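Local coordinates for alpha-n-acetylglucosaminidase family protein (Clostridium perfringens, PDB 4A42) that probably binds carbohydrate, as a calcium-containing family 32 carbohydrate-binding module of a multi-modular glycoside hydrolase that probably releases alpha-linked N-acetylglucosamine, at residues V34-N39 / T53-G58; V65-S70 / V130-N135; A77-S82 / E143-K148; L88-E93 / Y117-K122; I94-T99 / G124-F129. All blocks are in the same frame, centred on the assembly; numbering follows the deposited sequence. Where two conformers were deposited one is given.

Interaction 1: residues V34-N39 / T53-G58; sequences VEVTSN and TLWVPG. With CA (calcium ion), chain C.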
# COMPACT_ATOMS: atom_id res chain seq x y z
N VAL A 34 -5.59 6.27 6.92
CA VAL A 34 -4.61 6.33 5.85
C VAL A 34 -3.94 7.70 5.82
O VAL A 34 -4.62 8.72 5.97
CB VAL A 34 -5.26 6.06 4.48
CG1 VAL A 34 -4.19 5.86 3.40
CG2 VAL A 34 -6.18 4.86 4.55
N GLU A 35 -2.62 7.72 5.65
CA GLU A 35 -1.88 8.97 5.50
C GLU A 35 -1.08 8.88 4.22
O GLU A 35 -0.57 7.82 3.88
CB GLU A 35 -0.92 9.18 6.67
CG GLU A 35 -1.56 9.66 7.94
CD GLU A 35 -0.53 9.85 9.03
OE1 GLU A 35 0.68 9.73 8.74
OE2 GLU A 35 -0.93 10.11 10.19
N VAL A 36 -0.97 10.00 3.50
CA VAL A 36 -0.20 10.03 2.26
C VAL A 36 0.79 11.18 2.28
O VAL A 36 0.60 12.17 3.00
CB VAL A 36 -1.11 10.15 1.02
CG1 VAL A 36 -2.02 8.95 0.91
CG2 VAL A 36 -1.92 11.45 1.08
N THR A 37 1.86 11.04 1.50
CA THR A 37 2.91 12.04 1.43
C THR A 37 2.55 13.20 0.51
O THR A 37 3.16 14.26 0.57
CB THR A 37 4.24 11.42 0.96
OG1 THR A 37 4.03 10.71 -0.27
CG2 THR A 37 4.75 10.46 2.01
N SER A 38 1.55 12.98 -0.34
CA SER A 38 1.07 14.05 -1.20
C SER A 38 -0.33 13.77 -1.70
O SER A 38 -0.79 12.62 -1.68
CB SER A 38 2.01 14.28 -2.39
OG SER A 38 1.82 13.30 -3.37
N ASN A 39 -0.98 14.83 -2.17
CA ASN A 39 -2.33 14.74 -2.72
C ASN A 39 -3.32 14.05 -1.80
O ASN A 39 -3.95 13.04 -2.18
CB ASN A 39 -2.31 14.05 -4.09
CG ASN A 39 -3.24 14.71 -5.07
OD1 ASN A 39 -4.04 15.57 -4.69
ND2 ASN A 39 -3.16 14.31 -6.33
N THR A 53 -10.64 4.71 -9.39
CA THR A 53 -10.46 5.98 -8.69
C THR A 53 -9.04 5.92 -8.14
O THR A 53 -8.70 5.03 -7.39
CB THR A 53 -11.47 6.19 -7.56
OG1 THR A 53 -11.37 5.14 -6.60
CG2 THR A 53 -12.90 6.27 -8.12
N LEU A 54 -8.24 6.89 -8.54
CA LEU A 54 -6.80 6.85 -8.31
C LEU A 54 -6.24 7.84 -7.31
O LEU A 54 -6.79 8.91 -7.14
CB LEU A 54 -6.10 7.10 -9.63
CG LEU A 54 -6.76 6.46 -10.84
CD1 LEU A 54 -6.01 6.90 -12.07
CD2 LEU A 54 -6.75 4.96 -10.72
N TRP A 55 -5.14 7.46 -6.67
CA TRP A 55 -4.32 8.37 -5.90
C TRP A 55 -3.07 8.61 -6.75
O TRP A 55 -2.38 7.69 -7.10
CB TRP A 55 -3.96 7.81 -4.53
CG TRP A 55 -2.88 8.60 -3.82
CD1 TRP A 55 -3.02 9.81 -3.20
CD2 TRP A 55 -1.51 8.22 -3.65
NE1 TRP A 55 -1.82 10.20 -2.68
CE2 TRP A 55 -0.88 9.24 -2.93
CE3 TRP A 55 -0.75 7.11 -4.05
CZ2 TRP A 55 0.46 9.20 -2.60
CZ3 TRP A 55 0.58 7.07 -3.72
CH2 TRP A 55 1.17 8.10 -3.00
N VAL A 56 -2.83 9.86 -7.10
CA VAL A 56 -1.73 10.22 -7.95
C VAL A 56 -0.86 11.20 -7.21
O VAL A 56 -1.20 12.36 -7.10
CB VAL A 56 -2.26 10.91 -9.21
CG1 VAL A 56 -1.15 11.30 -10.13
CG2 VAL A 56 -3.25 10.01 -9.93
N PRO A 57 0.28 10.75 -6.75
CA PRO A 57 1.17 11.62 -5.99
C PRO A 57 1.81 12.65 -6.88
O PRO A 57 1.84 12.53 -8.08
CB PRO A 57 2.22 10.66 -5.44
CG PRO A 57 2.15 9.48 -6.30
CD PRO A 57 0.72 9.35 -6.67
N GLY A 58 2.30 13.69 -6.23
CA GLY A 58 3.05 14.72 -6.87
C GLY A 58 4.54 14.32 -6.89
O GLY A 58 4.86 13.16 -6.81
CA CA C . -9.82 3.34 -5.75
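The indole NE1 of Trp55 donates to the backbone O of Ser38 at 2.8 Å, joining the end of edge strand 33-36 to the calcium-binding loop of this F5/8 type C beta-sandwich. The bond is fairly straight, 158° at the hydrogen, and the acceptor lies close to the indole plane; Asn39 O sits at the same ring edge, 3.5 Å from Trp55 CD1. Trp55 reaches this position because its CG stands anti to the backbone N (chi1 168°), which lays the ring between two aliphatic groups. Val36 CG1 covers one face in a CH-pi contact, 4.2 Å from the centroid of the five-membered ring, while Pro57 CD rests near the rim of the opposite face. The N-H bond and the two covered faces together fix the orientation of the ring.

A second bond ties the residues after the strand to the loop: Gly58 N donates to Ser38 OG at 2.9 Å, and the same hydroxyl oxygen approaches Pro57 CB to 3.4 Å. At the other end of the loop, Thr53 binds calcium through both its backbone O and OG1, the latter at 2.5 Å; Asn45, Asp48, Asn50, Gly142 and Glu143 complete the site. Trp55 thus follows a metal ligand by two residues. Finally, Asn39 ND2 reaches Val56 O at 2.9 Å along an almost linear N-H...O path of 177°, with the acceptor in the amide plane.

Interaction 2: residues V65-S70 / V130-N135; sequences VTFDLS and VRFNFN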
# COMPACT_ATOMS: atom_id res chain seq x y z
N VAL A 65 2.61 5.92 1.35
CA VAL A 65 1.30 5.78 1.98
C VAL A 65 1.44 4.92 3.23
O VAL A 65 2.10 3.89 3.20
CB VAL A 65 0.32 5.04 1.03
CG1 VAL A 65 -1.05 4.87 1.69
CG2 VAL A 65 0.21 5.77 -0.32
N THR A 66 0.83 5.33 4.34
CA THR A 66 0.85 4.51 5.55
C THR A 66 -0.57 4.22 6.03
O THR A 66 -1.35 5.14 6.27
CB THR A 66 1.61 5.19 6.70
OG1 THR A 66 2.98 5.39 6.32
CG2 THR A 66 1.58 4.32 7.96
N PHE A 67 -0.91 2.94 6.16
CA PHE A 67 -2.18 2.53 6.75
C PHE A 67 -1.96 2.24 8.23
O PHE A 67 -1.00 1.56 8.60
CB PHE A 67 -2.76 1.27 6.09
CG PHE A 67 -3.24 1.48 4.70
CD1 PHE A 67 -2.34 1.43 3.64
CD2 PHE A 67 -4.58 1.70 4.43
CE1 PHE A 67 -2.78 1.62 2.34
CE2 PHE A 67 -5.02 1.88 3.13
CZ PHE A 67 -4.12 1.85 2.10
N ASP A 68 -2.85 2.78 9.06
CA ASP A 68 -2.90 2.45 10.48
C ASP A 68 -4.14 1.59 10.67
O ASP A 68 -5.27 2.09 10.63
CB ASP A 68 -2.96 3.73 11.33
CG ASP A 68 -2.99 3.45 12.83
OD1 ASP A 68 -3.11 2.27 13.23
OD2 ASP A 68 -2.89 4.42 13.62
N LEU A 69 -3.94 0.29 10.84
CA LEU A 69 -5.05 -0.64 11.03
C LEU A 69 -5.74 -0.48 12.40
O LEU A 69 -6.76 -1.12 12.66
CB LEU A 69 -4.57 -2.08 10.84
CG LEU A 69 -3.91 -2.33 9.47
CD1 LEU A 69 -3.50 -3.79 9.29
CD2 LEU A 69 -4.84 -1.90 8.34
N SER A 70 -5.15 0.36 13.25
CA SER A 70 -5.69 0.70 14.58
C SER A 70 -5.26 -0.29 15.66
O SER A 70 -5.16 0.07 16.84
CB SER A 70 -7.21 0.87 14.55
OG SER A 70 -7.88 -0.32 14.94
N VAL A 130 1.02 -0.40 7.97
CA VAL A 130 1.52 -0.92 6.71
C VAL A 130 1.90 0.28 5.85
O VAL A 130 1.06 1.13 5.54
CB VAL A 130 0.49 -1.82 6.00
CG1 VAL A 130 1.13 -2.58 4.85
CG2 VAL A 130 -0.14 -2.80 7.00
N ARG A 131 3.18 0.35 5.47
CA ARG A 131 3.69 1.48 4.73
C ARG A 131 4.17 1.05 3.34
O ARG A 131 4.87 0.05 3.18
CB ARG A 131 4.82 2.19 5.50
CG ARG A 131 5.34 3.44 4.78
CD ARG A 131 6.20 4.29 5.70
NE ARG A 131 7.47 3.65 6.01
CZ ARG A 131 8.34 4.12 6.89
NH1 ARG A 131 8.07 5.24 7.55
NH2 ARG A 131 9.48 3.47 7.12
N PHE A 132 3.75 1.82 2.34
CA PHE A 132 4.06 1.58 0.94
C PHE A 132 4.92 2.73 0.45
O PHE A 132 4.56 3.89 0.59
CB PHE A 132 2.77 1.51 0.10
CG PHE A 132 1.87 0.37 0.48
CD1 PHE A 132 1.04 0.46 1.60
CD2 PHE A 132 1.86 -0.80 -0.26
CE1 PHE A 132 0.23 -0.60 1.97
CE2 PHE A 132 1.03 -1.86 0.10
CZ PHE A 132 0.23 -1.76 1.22
N ASN A 133 6.07 2.40 -0.13
CA ASN A 133 6.91 3.43 -0.71
C ASN A 133 6.98 3.20 -2.20
O ASN A 133 7.11 2.07 -2.65
CB ASN A 133 8.30 3.37 -0.08
CG ASN A 133 8.23 3.26 1.43
OD1 ASN A 133 7.82 4.21 2.10
ND2 ASN A 133 8.58 2.09 1.96
N PHE A 134 6.86 4.28 -2.98
CA PHE A 134 6.85 4.16 -4.43
C PHE A 134 7.97 4.99 -5.02
O PHE A 134 8.08 6.18 -4.74
CB PHE A 134 5.51 4.59 -5.01
CG PHE A 134 4.34 3.82 -4.45
CD1 PHE A 134 4.13 2.51 -4.82
CD2 PHE A 134 3.47 4.41 -3.55
CE1 PHE A 134 3.07 1.79 -4.31
CE2 PHE A 134 2.39 3.69 -3.03
CZ PHE A 134 2.19 2.38 -3.42
N ASN A 135 8.83 4.35 -5.79
CA ASN A 135 9.94 5.06 -6.41
C ASN A 135 9.97 5.10 -7.93
O ASN A 135 10.95 5.48 -8.50
CB ASN A 135 11.28 4.60 -5.87
CG ASN A 135 11.56 3.16 -6.14
OD1 ASN A 135 10.99 2.31 -5.50
ND2 ASN A 135 12.45 2.89 -7.08
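Antiparallel pairing of strands 63-69 and 126-134 forms part of one sheet of the F5/8 type C beta-sandwich, and its inward face supplies aromatic side chains to the core. Val65 and Phe132 form one hydrogen-bonded pair, with Phe132 N donating to Val65 O at 2.8 Å; Phe67 and Val130 form the next, with Phe67 N to Val130 O at 2.7 Å. Each pair also has its reciprocal bond. Between them, Thr66 and Arg131 make a non-hydrogen-bonded pair with their CA atoms 4.2 Å apart.

Val65, Phe67, Val130 and Phe132 all project to the same side. The rings of Phe67 and Phe132 meet obliquely with their planes 78° apart, Phe67 CD1 lying 3.7 Å from Phe132 CE1. The two rings belong to successive hydrogen-bonded pairs and meet on the diagonal between them. Val65 CG2 meets the edge of the Phe134 ring, 4.1 Å from Phe134 CE2, and Ile78, Ile80 and Ile144 of the opposing sheet pack against Phe132.

The other face is more polar. Arg131 is extended up to CD and then bends at chi3 (69°), carrying its guanidinium group away to a salt bridge with Glu93 and a cation-pi contact with Trp101. Its aliphatic part stays beside the partner strand, Arg131 CG lying 3.4 Å from Thr66 OG1.

Interaction 3: residues A77-S82 / E143-K148; sequences AIDIVS and EIKIYK. With CA (calcium ion), chain C.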
# COMPACT_ATOMS: atom_id res chain seq x y z
N ALA A 77 -2.01 -11.09 3.01
CA ALA A 77 -1.70 -10.77 1.63
C ALA A 77 -2.04 -9.33 1.31
O ALA A 77 -2.89 -8.72 1.95
CB ALA A 77 -2.43 -11.71 0.68
N ILE A 78 -1.35 -8.78 0.31
CA ILE A 78 -1.54 -7.40 -0.10
C ILE A 78 -1.55 -7.26 -1.62
O ILE A 78 -0.65 -7.76 -2.30
CB ILE A 78 -0.44 -6.48 0.50
CG1 ILE A 78 -0.46 -6.55 2.04
CG2 ILE A 78 -0.60 -5.04 -0.02
CD1 ILE A 78 0.76 -5.94 2.72
N ASP A 79 -2.57 -6.58 -2.15
CA ASP A 79 -2.60 -6.23 -3.57
C ASP A 79 -2.44 -4.73 -3.77
O ASP A 79 -3.07 -3.93 -3.08
CB ASP A 79 -3.94 -6.59 -4.22
CG ASP A 79 -4.17 -8.07 -4.31
OD1 ASP A 79 -3.21 -8.84 -4.16
OD2 ASP A 79 -5.35 -8.45 -4.55
N ILE A 80 -1.64 -4.34 -4.75
CA ILE A 80 -1.55 -2.95 -5.18
C ILE A 80 -2.02 -2.88 -6.62
O ILE A 80 -1.42 -3.48 -7.51
CB ILE A 80 -0.11 -2.41 -5.11
CG1 ILE A 80 0.46 -2.60 -3.71
CG2 ILE A 80 -0.06 -0.92 -5.52
CD1 ILE A 80 1.96 -2.44 -3.65
N VAL A 81 -3.10 -2.15 -6.85
CA VAL A 81 -3.63 -2.00 -8.19
C VAL A 81 -2.95 -0.78 -8.81
O VAL A 81 -3.14 0.34 -8.32
CB VAL A 81 -5.16 -1.83 -8.17
CG1 VAL A 81 -5.71 -1.71 -9.58
CG2 VAL A 81 -5.81 -3.02 -7.46
N SER A 82 -2.15 -1.00 -9.84
CA SER A 82 -1.30 0.07 -10.40
C SER A 82 -1.79 0.49 -11.77
O SER A 82 -1.75 -0.30 -12.71
CB SER A 82 0.15 -0.41 -10.50
OG SER A 82 0.99 0.64 -10.95
N GLU A 143 -5.95 1.24 -6.12
CA GLU A 143 -6.46 0.62 -4.91
C GLU A 143 -5.33 -0.12 -4.21
O GLU A 143 -4.45 -0.68 -4.87
CB GLU A 143 -7.56 -0.37 -5.29
CG GLU A 143 -8.43 -0.81 -4.13
CD GLU A 143 -9.51 0.21 -3.73
OE1 GLU A 143 -9.72 1.26 -4.37
OE2 GLU A 143 -10.19 -0.08 -2.75
N ILE A 144 -5.34 -0.11 -2.89
CA ILE A 144 -4.47 -0.97 -2.10
C ILE A 144 -5.34 -1.83 -1.20
O ILE A 144 -6.16 -1.31 -0.43
CB ILE A 144 -3.48 -0.17 -1.23
CG1 ILE A 144 -2.48 0.55 -2.14
CG2 ILE A 144 -2.74 -1.08 -0.25
CD1 ILE A 144 -1.59 1.50 -1.41
N LYS A 145 -5.22 -3.12 -1.35
CA LYS A 145 -6.01 -4.08 -0.60
C LYS A 145 -5.12 -4.85 0.38
O LYS A 145 -4.13 -5.39 -0.01
CB LYS A 145 -6.71 -5.04 -1.55
CG LYS A 145 -7.50 -4.32 -2.63
CD LYS A 145 -8.17 -5.24 -3.60
CE LYS A 145 -8.56 -4.52 -4.88
NZ LYS A 145 -9.08 -5.40 -5.98
N ILE A 146 -5.51 -4.85 1.65
CA ILE A 146 -4.72 -5.50 2.68
C ILE A 146 -5.58 -6.59 3.30
O ILE A 146 -6.48 -6.30 4.05
CB ILE A 146 -4.28 -4.51 3.76
CG1 ILE A 146 -3.43 -3.40 3.13
CG2 ILE A 146 -3.48 -5.22 4.84
CD1 ILE A 146 -3.19 -2.25 4.01
N TYR A 147 -5.30 -7.84 2.94
CA TYR A 147 -6.14 -8.94 3.36
C TYR A 147 -5.71 -9.59 4.67
O TYR A 147 -4.55 -9.87 4.90
CB TYR A 147 -6.28 -9.99 2.28
CG TYR A 147 -6.65 -9.52 0.89
CD1 TYR A 147 -7.91 -9.08 0.59
CD2 TYR A 147 -5.75 -9.62 -0.14
CE1 TYR A 147 -8.25 -8.69 -0.70
CE2 TYR A 147 -6.09 -9.23 -1.41
CZ TYR A 147 -7.33 -8.78 -1.69
OH TYR A 147 -7.61 -8.43 -2.98
N LYS A 148 -6.69 -9.83 5.53
CA LYS A 148 -6.48 -10.54 6.75
C LYS A 148 -6.93 -11.94 6.41
O LYS A 148 -8.08 -12.15 6.04
CB LYS A 148 -7.36 -9.98 7.85
CA CA C . -9.82 3.34 -5.75
O HOH W 1 -6.83 -6.93 -6.63
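Tyr147 leans across onto the partner strand, passing Ala77 to reach Asp79, the CD2 side of its ring running beside the methyl group of Ala77. Ala77 CB comes within 4.0 Å of Tyr147 CD2, so the short residue leaves room for the broad one. The phenol OH of Tyr147 then donates to Asp79 OD2 at 2.8 Å. The carboxylate stands nearly upright to the ring, 84° between planes; OD2 lies at the ring edge, whereas the hydroxyl meets it from above the carboxylate plane.

Asp79 and Lys145 face each other as a hydrogen-bonded pair, CB to CB. The lysine chain is extended beyond CG and runs alongside Val81, placing Lys145 CE 4.1 Å from Val81 CG2. Its ammonium group forms a salt bridge with Glu51, while a water accepts from Lys145 NZ and donates to Asp79 OD2 at 3.0 Å, bridging the two opposite charges. Val81 and Glu143 lie side by side, pointing the same way, Val81 CG2 3.8 Å from Glu143 CB. Beyond this, Glu143 bends at chi2 (79°) to turn its carboxylate off the strand pair, where OE1 binds calcium at 2.5 Å and OE2 accepts from Gly49.

On the reverse face, a two-by-two patch of branched side chains, Ile78 opposite Ile146 and Ile80 opposite Ile144, faces the core, where Ile78 meets Ile92 of strand 90-95. Strands 77-82 and 141-148 are the middle pair of an antiparallel four-stranded sheet, flanked by 116-120 and 24-25 respectively.

Interaction 4: residues L88-E93 / Y117-K122; sequences LKYSIE and YSNILK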
# COMPACT_ATOMS: atom_id res chain seq x y z
N LEU A 88 5.65 -0.61 -11.77
CA LEU A 88 5.69 -0.04 -10.43
C LEU A 88 6.95 -0.48 -9.69
O LEU A 88 7.30 -1.65 -9.69
CB LEU A 88 4.45 -0.45 -9.64
CG LEU A 88 4.23 0.29 -8.33
CD1 LEU A 88 3.89 1.75 -8.60
CD2 LEU A 88 3.12 -0.37 -7.53
N LYS A 89 7.63 0.49 -9.09
CA LYS A 89 8.75 0.22 -8.21
C LYS A 89 8.30 0.59 -6.81
O LYS A 89 7.86 1.71 -6.58
CB LYS A 89 9.98 1.02 -8.63
CG LYS A 89 10.54 0.59 -9.99
CD LYS A 89 11.62 1.54 -10.49
CE LYS A 89 12.08 1.14 -11.87
NZ LYS A 89 12.83 -0.13 -11.83
N TYR A 90 8.39 -0.35 -5.88
CA TYR A 90 7.75 -0.18 -4.58
C TYR A 90 8.37 -1.08 -3.52
O TYR A 90 9.05 -2.07 -3.84
CB TYR A 90 6.24 -0.48 -4.68
CG TYR A 90 5.91 -1.95 -4.89
CD1 TYR A 90 5.97 -2.52 -6.16
CD2 TYR A 90 5.58 -2.78 -3.81
CE1 TYR A 90 5.69 -3.87 -6.35
CE2 TYR A 90 5.29 -4.13 -4.01
CZ TYR A 90 5.35 -4.67 -5.28
OH TYR A 90 5.08 -6.01 -5.51
N SER A 91 8.11 -0.72 -2.26
CA SER A 91 8.38 -1.58 -1.13
C SER A 91 7.21 -1.52 -0.15
O SER A 91 6.40 -0.59 -0.19
CB SER A 91 9.68 -1.18 -0.42
OG SER A 91 9.60 0.12 0.15
N ILE A 92 7.12 -2.54 0.68
CA ILE A 92 6.10 -2.64 1.70
C ILE A 92 6.79 -2.89 3.03
O ILE A 92 7.64 -3.78 3.13
CB ILE A 92 5.14 -3.80 1.39
CG1 ILE A 92 4.58 -3.68 -0.04
CG2 ILE A 92 4.00 -3.84 2.40
CD1 ILE A 92 3.56 -4.76 -0.37
N GLU A 93 6.44 -2.09 4.03
CA GLU A 93 6.98 -2.21 5.37
C GLU A 93 5.83 -2.38 6.35
O GLU A 93 4.75 -1.86 6.13
CB GLU A 93 7.75 -0.94 5.76
CG GLU A 93 9.05 -0.69 5.02
CD GLU A 93 9.55 0.72 5.27
OE1 GLU A 93 8.98 1.66 4.69
OE2 GLU A 93 10.50 0.89 6.06
N TYR A 117 -0.11 -5.77 -8.45
CA TYR A 117 1.06 -6.33 -7.77
C TYR A 117 0.62 -6.99 -6.46
O TYR A 117 0.36 -6.32 -5.46
CB TYR A 117 2.14 -5.26 -7.56
CG TYR A 117 2.68 -4.73 -8.86
CD1 TYR A 117 2.06 -3.68 -9.52
CD2 TYR A 117 3.81 -5.31 -9.46
CE1 TYR A 117 2.55 -3.21 -10.73
CE2 TYR A 117 4.30 -4.85 -10.66
CZ TYR A 117 3.68 -3.80 -11.29
OH TYR A 117 4.16 -3.34 -12.49
N SER A 118 0.52 -8.32 -6.51
CA SER A 118 0.10 -9.09 -5.34
C SER A 118 1.32 -9.62 -4.59
O SER A 118 2.35 -9.96 -5.20
CB SER A 118 -0.75 -10.29 -5.78
OG SER A 118 -1.86 -9.88 -6.57
N ASN A 119 1.21 -9.67 -3.27
CA ASN A 119 2.24 -10.29 -2.43
C ASN A 119 1.62 -11.07 -1.28
O ASN A 119 0.84 -10.52 -0.51
CB ASN A 119 3.20 -9.25 -1.85
CG ASN A 119 4.13 -8.66 -2.89
OD1 ASN A 119 3.88 -7.58 -3.41
ND2 ASN A 119 5.19 -9.38 -3.21
N ILE A 120 1.99 -12.34 -1.15
CA ILE A 120 1.52 -13.17 -0.03
C ILE A 120 2.57 -13.21 1.09
O ILE A 120 3.74 -13.53 0.86
CB ILE A 120 1.18 -14.59 -0.49
CG1 ILE A 120 0.08 -14.54 -1.56
CG2 ILE A 120 0.77 -15.47 0.69
CD1 ILE A 120 0.56 -14.92 -2.95
N LEU A 121 2.15 -12.88 2.31
CA LEU A 121 3.08 -12.74 3.42
C LEU A 121 3.39 -14.10 4.06
O LEU A 121 2.60 -15.04 3.96
CB LEU A 121 2.54 -11.77 4.48
CG LEU A 121 2.66 -10.27 4.18
CD1 LEU A 121 1.78 -9.88 3.02
CD2 LEU A 121 2.32 -9.43 5.42
N LYS A 122 4.55 -14.18 4.71
CA LYS A 122 4.90 -15.38 5.47
C LYS A 122 3.81 -15.66 6.49
O LYS A 122 3.11 -14.75 6.93
CB LYS A 122 6.24 -15.20 6.18
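Strands 90-93 and 117-120 belong to opposing sheets of the beta-sandwich, their axes 10.6 Å apart at closest approach and running in roughly the same direction at 33°, too far for backbone pairing, so that every contact involves at least one side chain. Tyr90 and Asn119 reach from opposite sheets and meet through a hydrogen bond: the phenol OH of Tyr90 donates to Asn119 OD1 at 2.9 Å. The donor lies in the carbonyl plane on a lone pair of OD1, and the amide is turned well out of the plane of the phenol ring. Tyr90 attains this reach with CG between its backbone N and carbonyl carbon (chi1 70°).

The same ring directs its edge toward the face of Tyr117 in an offset edge-to-face pair, centroids 5.7 Å apart. Tyr90 CE1 is 3.9 Å from Tyr117 CD2, and the Tyr90 hydroxyl passes Tyr117 CB. Farther along that ring, Leu88 CB presses on Tyr117 CE1 at 3.5 Å. Leu88 N donates to Tyr117 OH at 3.2 Å, a longer but well-directed bond with 166° at the hydrogen. Glu112 O and Lys114 N also hydrogen-bond this hydroxyl, tying it to the loop before strand 116-120.

Both buried phenols thus carry a polar end between the sheets, and each has hydrogen-bond partners there. The bond to Asn119 fixes where the Tyr90 hydroxyl sits and ties the two sheets together, whereas several partners at the Tyr117 hydroxyl hold that ring's position.

Interaction 5: residues I94-T99 / G124-F129; sequences ISNDGT and GKIGRF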
# COMPACT_ATOMS: atom_id res chain seq x y z
N ILE A 94 6.07 -3.09 7.45
CA ILE A 94 5.08 -3.19 8.51
C ILE A 94 5.71 -2.82 9.84
O ILE A 94 6.93 -2.92 10.00
CB ILE A 94 4.45 -4.60 8.58
CG1 ILE A 94 5.52 -5.68 8.80
CG2 ILE A 94 3.63 -4.88 7.31
CD1 ILE A 94 4.95 -7.06 9.10
N SER A 95 4.88 -2.39 10.78
CA SER A 95 5.34 -2.03 12.12
C SER A 95 4.25 -2.27 13.15
O SER A 95 3.06 -2.24 12.83
CB SER A 95 5.79 -0.57 12.17
OG SER A 95 6.32 -0.25 13.45
N ASN A 96 4.67 -2.47 14.40
CA ASN A 96 3.76 -2.56 15.53
C ASN A 96 3.66 -1.25 16.29
O ASN A 96 2.59 -0.86 16.73
CB ASN A 96 4.16 -3.70 16.45
CG ASN A 96 3.96 -5.03 15.82
OD1 ASN A 96 3.10 -5.20 14.98
ND2 ASN A 96 4.74 -6.00 16.23
N ASP A 97 4.78 -0.57 16.45
CA ASP A 97 4.81 0.66 17.22
C ASP A 97 4.86 1.93 16.39
O ASP A 97 4.74 3.02 16.92
CB ASP A 97 5.97 0.64 18.22
CG ASP A 97 7.31 0.43 17.56
OD1 ASP A 97 7.41 0.54 16.33
OD2 ASP A 97 8.28 0.18 18.29
N GLY A 98 5.04 1.78 15.09
CA GLY A 98 5.11 2.90 14.20
C GLY A 98 6.47 3.56 14.12
O GLY A 98 6.62 4.58 13.45
N THR A 99 7.46 3.01 14.80
CA THR A 99 8.79 3.56 14.76
C THR A 99 9.79 2.57 14.22
O THR A 99 10.69 2.94 13.52
CB THR A 99 9.23 4.09 16.15
OG1 THR A 99 10.00 3.11 16.82
CG2 THR A 99 8.07 4.44 16.98
N GLY A 124 1.87 -16.07 9.81
CA GLY A 124 1.98 -15.47 11.12
C GLY A 124 2.45 -14.02 11.15
O GLY A 124 2.89 -13.53 12.19
N LYS A 125 2.37 -13.34 10.01
CA LYS A 125 2.74 -11.93 9.96
C LYS A 125 1.64 -11.09 10.57
O LYS A 125 0.46 -11.29 10.31
CB LYS A 125 2.99 -11.48 8.52
N ILE A 126 2.02 -10.13 11.40
CA ILE A 126 1.08 -9.19 11.95
C ILE A 126 1.63 -7.79 11.96
O ILE A 126 2.82 -7.58 11.88
CB ILE A 126 0.61 -9.60 13.39
CG1 ILE A 126 1.51 -9.03 14.44
CG2 ILE A 126 0.48 -11.06 13.51
CD1 ILE A 126 0.81 -8.06 15.30
N GLY A 127 0.77 -6.81 12.08
CA GLY A 127 1.22 -5.44 12.14
C GLY A 127 0.08 -4.50 12.39
O GLY A 127 -1.08 -4.80 12.09
N ARG A 128 0.36 -3.36 12.98
CA ARG A 128 -0.60 -2.29 13.04
C ARG A 128 -0.46 -1.30 11.87
O ARG A 128 -1.44 -0.80 11.36
CB ARG A 128 -0.53 -1.56 14.38
CG ARG A 128 -1.37 -0.33 14.44
CD ARG A 128 -1.50 0.25 15.80
NE ARG A 128 -1.98 1.61 15.70
CZ ARG A 128 -2.15 2.43 16.70
NH1 ARG A 128 -1.88 2.02 17.93
NH2 ARG A 128 -2.58 3.66 16.50
N PHE A 129 0.77 -1.05 11.44
CA PHE A 129 1.01 -0.09 10.36
C PHE A 129 1.55 -0.79 9.13
O PHE A 129 2.41 -1.66 9.22
CB PHE A 129 2.01 0.98 10.82
CG PHE A 129 1.58 1.73 12.04
CD1 PHE A 129 0.82 2.89 11.94
CD2 PHE A 129 1.93 1.28 13.30
CE1 PHE A 129 0.43 3.58 13.07
CE2 PHE A 129 1.54 1.97 14.43
CZ PHE A 129 0.79 3.12 14.31
O HOH W 2 4.60 -5.58 12.40
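Backbone hydrogen bonds centre on Ser95 O, which accepts from Phe129 N and from Arg128 N, both at 2.9 Å. Two consecutive residues thus face one on the partner strand, a classic beta bulge within the six-stranded sheet of the F5/8 type C fold. The Phe129 bond is straight, 172° at the hydrogen, whereas that from Arg128 is bent to 135°. Ser95 N returns a bond to Phe129 O, completing the antiparallel pair, and Ile94 CA makes a CA-H...O contact with Phe129 O at 3.2 Å.

Side-chain hydrogen bonds shape the turn after the strand. Gly98 N donates to Ser95 OG in an ST motif, and Thr99 N to Asp97 OD1 in an Asx turn; Ser95 OG in turn donates to Glu100 O. One water donates to both Asn96 OD1 and Ile126 O, linking the two segments.

Van der Waals contacts centre on Phe129. Its CG lies beside the backbone N (chi1 -57°), bringing the CD2-CE2 side of the ring against the turn, Phe129 CE2 3.6 Å from Gly98 N. Arg128 CG covers one ring face near the rim. Two carbon-to-oxygen contacts add to these: Ile94 CD1 touches Ile126 O at 3.5 Å, and Asn96 OD1 approaches Gly127 CA at 3.4 Å.

The bulge puts two N-H groups on one carbonyl oxygen; the extended side chain of Arg128 leads away to a salt bridge with Asp68, which tethers the bulge to strand 63-69.

Overall arrangement
All five contacts lie in one F5/8 type C beta-sandwich. Interactions 2 and 5 share strand 126-134, their centres about 11 Å apart; interaction 1 joins the same sheet through strand 33-36, and interaction 3 forms the middle of the opposing sheet. Interaction 4 spans the two sheets. Interactions 2 and 3 meet in the core between the sheets, and the calcium ion connects interactions 1 and 3, whose centres are about 15 Å apart. Along the chain, interaction 1 closes first, interactions 2 and 3 alternate, and interactions 4 and 5 are nested within both and cross each other, sharing strand 90-95. Sequence-distant strands thereby unite into one compact module.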